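Local structure of redox-sensing transcriptional repressor Rex (Thermoanaerobacter ethanolicus, 3WGH) at residues I99-S104 and K126-E131; T84-I89 and G109-G114. The protein probably represses transcription according to the cellular NADH/NAD(+) ratio, working as a homodimer that binds DNA and the dinucleotide. All coordinates share one frame; numbering follows the deposited sequence.

Contact 1 of 2, residues I99-S104 and K126-E131; sequences IANYTS and KIRDVE. With NAI (1,4-dihydronicotinamide adenine dinucleotide), chain C.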
# COMPACT_ATOMS: atom_id res chain seq x y z
N ILE B 99 5.46 10.18 5.18
CA ILE B 99 6.09 9.99 3.85
C ILE B 99 7.41 10.80 3.70
O ILE B 99 8.43 10.26 3.30
CB ILE B 99 5.09 10.32 2.70
CG1 ILE B 99 3.89 9.35 2.70
CG2 ILE B 99 5.83 10.37 1.31
CD1 ILE B 99 4.26 7.91 2.90
N ALA B 100 7.37 12.07 4.05
CA ALA B 100 8.55 12.91 4.05
C ALA B 100 9.74 12.29 4.81
O ALA B 100 10.89 12.32 4.32
CB ALA B 100 8.22 14.26 4.61
N ASN B 101 9.47 11.68 5.95
CA ASN B 101 10.54 11.09 6.78
C ASN B 101 10.97 9.70 6.36
O ASN B 101 11.88 9.13 6.94
CB ASN B 101 10.18 11.11 8.27
CG ASN B 101 10.23 12.51 8.84
OD1 ASN B 101 11.24 13.20 8.72
ND2 ASN B 101 9.12 12.97 9.41
N TYR B 102 10.31 9.14 5.37
CA TYR B 102 10.77 7.87 4.85
C TYR B 102 11.97 8.05 3.88
O TYR B 102 11.80 8.04 2.66
CB TYR B 102 9.63 7.12 4.17
CG TYR B 102 9.83 5.62 4.21
CD1 TYR B 102 9.95 4.93 5.42
CD2 TYR B 102 9.94 4.89 3.02
CE1 TYR B 102 10.17 3.54 5.45
CE2 TYR B 102 10.17 3.51 3.03
CZ TYR B 102 10.27 2.84 4.25
OH TYR B 102 10.44 1.49 4.23
N THR B 103 13.18 8.15 4.43
CA THR B 103 14.39 8.47 3.64
C THR B 103 14.83 7.35 2.68
O THR B 103 15.72 7.53 1.84
CB THR B 103 15.60 8.80 4.55
OG1 THR B 103 15.95 7.63 5.30
CG2 THR B 103 15.27 9.93 5.51
N SER B 104 14.25 6.18 2.83
CA SER B 104 14.52 5.13 1.89
C SER B 104 14.02 5.46 0.46
O SER B 104 14.60 4.99 -0.52
CB SER B 104 13.93 3.84 2.44
OG SER B 104 13.82 2.88 1.43
N LYS B 126 10.63 22.41 9.68
CA LYS B 126 11.72 21.70 9.01
C LYS B 126 11.50 20.20 9.06
O LYS B 126 11.40 19.61 10.14
CB LYS B 126 13.06 22.01 9.68
CG LYS B 126 13.73 23.31 9.25
CD LYS B 126 14.78 23.09 8.14
CE LYS B 126 15.92 24.13 8.23
NZ LYS B 126 15.41 25.54 8.18
N ILE B 127 11.46 19.57 7.90
CA ILE B 127 11.43 18.11 7.80
C ILE B 127 12.56 17.74 6.85
O ILE B 127 12.63 18.23 5.72
CB ILE B 127 10.04 17.59 7.31
CG1 ILE B 127 8.95 18.00 8.30
CG2 ILE B 127 10.04 16.04 7.16
CD1 ILE B 127 7.58 18.31 7.68
N ARG B 128 13.48 16.91 7.33
CA ARG B 128 14.78 16.72 6.69
C ARG B 128 15.38 18.08 6.35
O ARG B 128 15.63 18.90 7.22
CB ARG B 128 14.68 15.88 5.40
CG ARG B 128 13.54 14.86 5.35
CD ARG B 128 14.06 13.43 5.43
NE ARG B 128 14.29 13.01 6.81
CZ ARG B 128 15.49 12.81 7.35
NH1 ARG B 128 15.59 12.43 8.62
NH2 ARG B 128 16.59 12.97 6.63
N ASP B 129 15.55 18.32 5.06
CA ASP B 129 16.21 19.55 4.62
C ASP B 129 15.22 20.52 3.98
O ASP B 129 15.62 21.45 3.29
CB ASP B 129 17.36 19.22 3.65
CG ASP B 129 16.99 18.17 2.62
OD1 ASP B 129 17.23 18.38 1.41
OD2 ASP B 129 16.44 17.11 3.02
N VAL B 130 13.93 20.26 4.16
CA VAL B 130 12.94 21.08 3.47
C VAL B 130 12.10 21.79 4.49
O VAL B 130 12.02 21.34 5.62
CB VAL B 130 12.08 20.29 2.43
CG1 VAL B 130 12.98 19.75 1.35
CG2 VAL B 130 11.29 19.17 3.08
N GLU B 131 11.56 22.94 4.12
CA GLU B 131 10.71 23.71 5.01
C GLU B 131 9.31 23.71 4.43
O GLU B 131 9.16 23.87 3.22
CB GLU B 131 11.21 25.17 5.13
CG GLU B 131 11.96 25.46 6.45
CD GLU B 131 12.39 26.92 6.60
OE1 GLU B 131 12.71 27.55 5.58
OE2 GLU B 131 12.45 27.43 7.75
PA NAI C . 7.65 8.55 14.12
O1A NAI C . 9.09 8.57 14.59
O2A NAI C . 6.83 9.76 13.75
O5B NAI C . 6.76 7.76 15.26
C5B NAI C . 7.20 6.63 15.98
C4B NAI C . 6.52 6.63 17.36
O4B NAI C . 6.76 5.40 18.01
C3B NAI C . 7.03 7.69 18.32
O3B NAI C . 5.85 8.33 18.83
C2B NAI C . 7.79 6.91 19.42
O2B NAI C . 7.63 7.47 20.73
C1B NAI C . 7.05 5.60 19.38
N9A NAI C . 7.80 4.39 19.74
C8A NAI C . 9.09 4.08 19.57
N7A NAI C . 9.27 2.81 20.00
C5A NAI C . 8.08 2.32 20.45
C6A NAI C . 7.62 1.10 20.97
N6A NAI C . 8.42 0.04 21.19
N1A NAI C . 6.32 0.97 21.32
C2A NAI C . 5.46 1.98 21.14
N3A NAI C . 5.87 3.15 20.64
C4A NAI C . 7.17 3.34 20.29
O3 NAI C . 7.74 7.68 12.77
PN NAI C . 6.62 7.57 11.60
O1N NAI C . 6.87 8.57 10.52
O2N NAI C . 5.26 7.44 12.26
O5D NAI C . 6.94 6.12 11.00
C5D NAI C . 6.52 4.95 11.71
C4D NAI C . 7.15 3.69 11.11
O4D NAI C . 6.56 3.32 9.85
C3D NAI C . 8.63 3.89 10.86
O3D NAI C . 9.24 2.61 11.10
C2D NAI C . 8.68 4.23 9.38
O2D NAI C . 9.95 3.89 8.82
C1D NAI C . 7.58 3.34 8.84
N1N NAI C . 7.04 3.75 7.51
C2N NAI C . 6.82 2.70 6.63
C3N NAI C . 6.33 2.87 5.40
C7N NAI C . 6.06 1.69 4.54
O7N NAI C . 5.95 1.83 3.34
N7N NAI C . 5.92 0.47 5.10
C4N NAI C . 6.02 4.27 4.92
C5N NAI C . 6.32 5.34 5.96
C6N NAI C . 6.78 5.07 7.17

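Contact 2 of 2, residues T84-I89 and G109-G114; sequences TYNTII and GFNLKG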
# COMPACT_ATOMS: atom_id res chain seq x y z
N THR B 84 16.51 10.18 -11.42
CA THR B 84 16.09 11.03 -10.30
C THR B 84 14.72 11.56 -10.64
O THR B 84 14.48 11.92 -11.80
CB THR B 84 17.03 12.23 -10.15
OG1 THR B 84 18.23 11.80 -9.52
CG2 THR B 84 16.39 13.33 -9.31
N TYR B 85 13.84 11.62 -9.64
CA TYR B 85 12.54 12.25 -9.82
C TYR B 85 12.47 13.37 -8.81
O TYR B 85 12.79 13.15 -7.64
CB TYR B 85 11.41 11.21 -9.58
CG TYR B 85 11.63 10.06 -10.49
CD1 TYR B 85 11.17 10.11 -11.81
CD2 TYR B 85 12.46 8.99 -10.12
CE1 TYR B 85 11.46 9.06 -12.71
CE2 TYR B 85 12.73 7.96 -11.00
CZ TYR B 85 12.25 8.03 -12.30
OH TYR B 85 12.59 7.03 -13.20
N ASN B 86 12.12 14.55 -9.24
CA ASN B 86 11.85 15.63 -8.30
C ASN B 86 10.42 15.54 -7.81
O ASN B 86 9.48 15.57 -8.62
CB ASN B 86 12.11 16.99 -8.96
CG ASN B 86 13.59 17.19 -9.32
OD1 ASN B 86 14.51 16.66 -8.67
ND2 ASN B 86 13.81 17.99 -10.36
N THR B 87 10.27 15.36 -6.50
CA THR B 87 8.96 15.23 -5.85
C THR B 87 8.58 16.38 -4.93
O THR B 87 9.46 17.07 -4.36
CB THR B 87 8.82 13.88 -5.06
OG1 THR B 87 9.52 13.96 -3.81
CG2 THR B 87 9.46 12.76 -5.86
N ILE B 88 7.26 16.59 -4.78
CA ILE B 88 6.79 17.43 -3.67
C ILE B 88 5.63 16.72 -2.95
O ILE B 88 4.97 15.86 -3.55
CB ILE B 88 6.27 18.83 -4.15
CG1 ILE B 88 5.05 18.63 -5.03
CG2 ILE B 88 7.40 19.67 -4.78
CD1 ILE B 88 4.57 19.86 -5.82
N ILE B 89 5.38 17.12 -1.71
CA ILE B 89 4.28 16.55 -0.90
C ILE B 89 3.35 17.68 -0.65
O ILE B 89 3.80 18.80 -0.28
CB ILE B 89 4.82 15.96 0.42
CG1 ILE B 89 5.58 14.68 0.09
CG2 ILE B 89 3.65 15.62 1.45
CD1 ILE B 89 6.34 14.11 1.28
N GLY B 109 16.02 7.38 -5.50
CA GLY B 109 15.98 8.41 -6.57
C GLY B 109 14.90 9.49 -6.46
O GLY B 109 14.83 10.40 -7.26
N PHE B 110 14.06 9.39 -5.44
CA PHE B 110 12.95 10.30 -5.29
C PHE B 110 13.37 11.48 -4.41
O PHE B 110 13.36 11.42 -3.19
CB PHE B 110 11.71 9.55 -4.74
CG PHE B 110 11.22 8.43 -5.66
CD1 PHE B 110 11.74 7.16 -5.57
CD2 PHE B 110 10.29 8.70 -6.65
CE1 PHE B 110 11.32 6.14 -6.47
CE2 PHE B 110 9.81 7.73 -7.50
CZ PHE B 110 10.33 6.42 -7.43
N ASN B 111 13.73 12.57 -5.04
CA ASN B 111 14.27 13.69 -4.33
C ASN B 111 13.21 14.65 -3.90
O ASN B 111 12.61 15.29 -4.74
CB ASN B 111 15.25 14.42 -5.23
CG ASN B 111 16.41 13.56 -5.60
OD1 ASN B 111 16.87 13.60 -6.74
ND2 ASN B 111 16.88 12.74 -4.65
N LEU B 112 13.00 14.75 -2.60
CA LEU B 112 11.98 15.66 -2.03
C LEU B 112 12.43 17.11 -2.08
O LEU B 112 13.39 17.50 -1.40
CB LEU B 112 11.61 15.26 -0.61
CG LEU B 112 10.54 16.14 0.11
CD1 LEU B 112 9.19 15.98 -0.58
CD2 LEU B 112 10.40 15.69 1.56
N LYS B 113 11.72 17.89 -2.87
CA LYS B 113 12.13 19.26 -3.14
C LYS B 113 11.32 20.28 -2.33
O LYS B 113 11.81 21.37 -2.07
CB LYS B 113 12.04 19.59 -4.63
CG LYS B 113 12.97 18.80 -5.56
CD LYS B 113 14.43 19.21 -5.44
CE LYS B 113 14.68 20.48 -6.29
NZ LYS B 113 14.15 20.37 -7.73
N GLY B 114 10.08 19.97 -1.97
CA GLY B 114 9.34 20.90 -1.13
C GLY B 114 8.10 20.25 -0.55
O GLY B 114 7.68 19.16 -1.01
O HOH W 1 17.20 16.29 -7.67
O HOH W 2 10.31 11.60 -1.68

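Contact 1 of 2, residues I99-S104 and K126-E131
Ile127, which touches Ala100 and Asn101 across the contact, is held by a pair of backbone hydrogen bonds: its N donates to Val130 O at 2.9 Å, and Val130 N donates back to Ile127 O. They close a type II' turn from Ile127 to Val130, the reversal of a hairpin in the Rossmann-like nucleotide-binding domain. The hairpin meets the chain where helix 94-100 ends. Ile127 CG2 packs against Ala100 CB at 3.6 Å and lies 3.5 Å from Asn101 OD1. The same OD1 stands at the edge of the Arg128 guanidinium, near its plane, but NE is 3.6 Å away, a long approach with amide and guanidinium 85° apart. Arg128 bends at chi2 and chi3, and its CD lies 3.5 Å from Ala100 O. Tyr102, centre of an inverse gamma turn, points away from the hairpin: with CG anti to the backbone N (chi1 -153°), its ring lies over the nicotinamide of NADH, C4N being 4.0 Å above the ring plane towards the rim. Ribose O2D sits at the ring's edge, 3.4 Å from Tyr102 CE1. This NADH occupies the second subunit, hydrogen-bonded there to Asp117 and Ile154, so the tyrosine reaches across the dimer. A serine here would probably leave this side of the nicotinamide without its aromatic cover and remove the ring edge that lies beside ribose O2D. Back at the hairpin, Thr103 CG2, placed beside its own backbone N, lies over one guanidinium face, 3.4 Å from Arg128 CZ.

Contact 2 of 2, residues T84-I89 and G109-G114
Two neighbouring parallel strands, 85-90 and 110-117, pair here as the first two strands, in chain order, of the large sheet of the Rossmann-like domain, forming a beta-alpha-beta crossover whose connection includes helices 94-100 and 103-107. The short strand axes approach to 4.6 Å with 48° between their directions. Parallel hydrogen bonds run from Tyr85 N to Gly109 O, Asn111 N to Tyr85 O (2.8 Å), Thr87 N to Asn111 O and Lys113 N to Thr87 O, so Tyr85 and Thr87 each use both their N-H and their carbonyl. Beyond them Ile89 N turns to Gly114 O at 3.2 Å. Gly109 closes helix 103-107 in a Schellman motif; its positive phi would jam a CB against the preceding carbonyl. Tyr85 and Phe110 extend side by side from one sheet face, their rings near parallel at 26° but slid apart, with Tyr85 CD2 over the Phe110 face, 3.9 Å from CE2. The tyrosine hydroxyl is hydrogen-bonded to Gly80 O. Leu112, on that face, has CG anti to its backbone N (chi1 180°) and reaches Ile89, CD1 to CD1 at 3.9 Å. Asn86 and Asn111 point to the other face, where one water donates to both OD1 atoms at 2.9 Å. Lys113 curls back over Asn86, CG lying 3.9 Å from Asn86 CB. Strand 149-152 is hydrogen-bonded to the far edge of 85-90 through Asn86 and Ile88; helix 138-144 covers Ile88, helix 94-100 covers Ile89 and Leu112, and Ser203 of the second subunit packs on Tyr85 and Phe110.

The four segments alternate along the chain, 84-89, 99-104, 109-114 and 126-131, and the centres of the two contacts lie about 10 Å apart within one nucleotide-binding domain. Contact 2 joins strands 85-90 and 110-117; contact 1 sets the end of the intervening helix 94-100 against a hairpin whose strand 130-134 adjoins 110-117 in the same sheet. Ile89 CD1 reaches Ala100 N at 3.6 Å, and Val130 CG1 packs on Leu112 O, also at 3.6 Å. Helix and hairpin are thus fitted directly to the paired strands. Both contacts touch the second subunit, contact 1 through Tyr102 beside that subunit's NADH, which places this domain at the dimer interface.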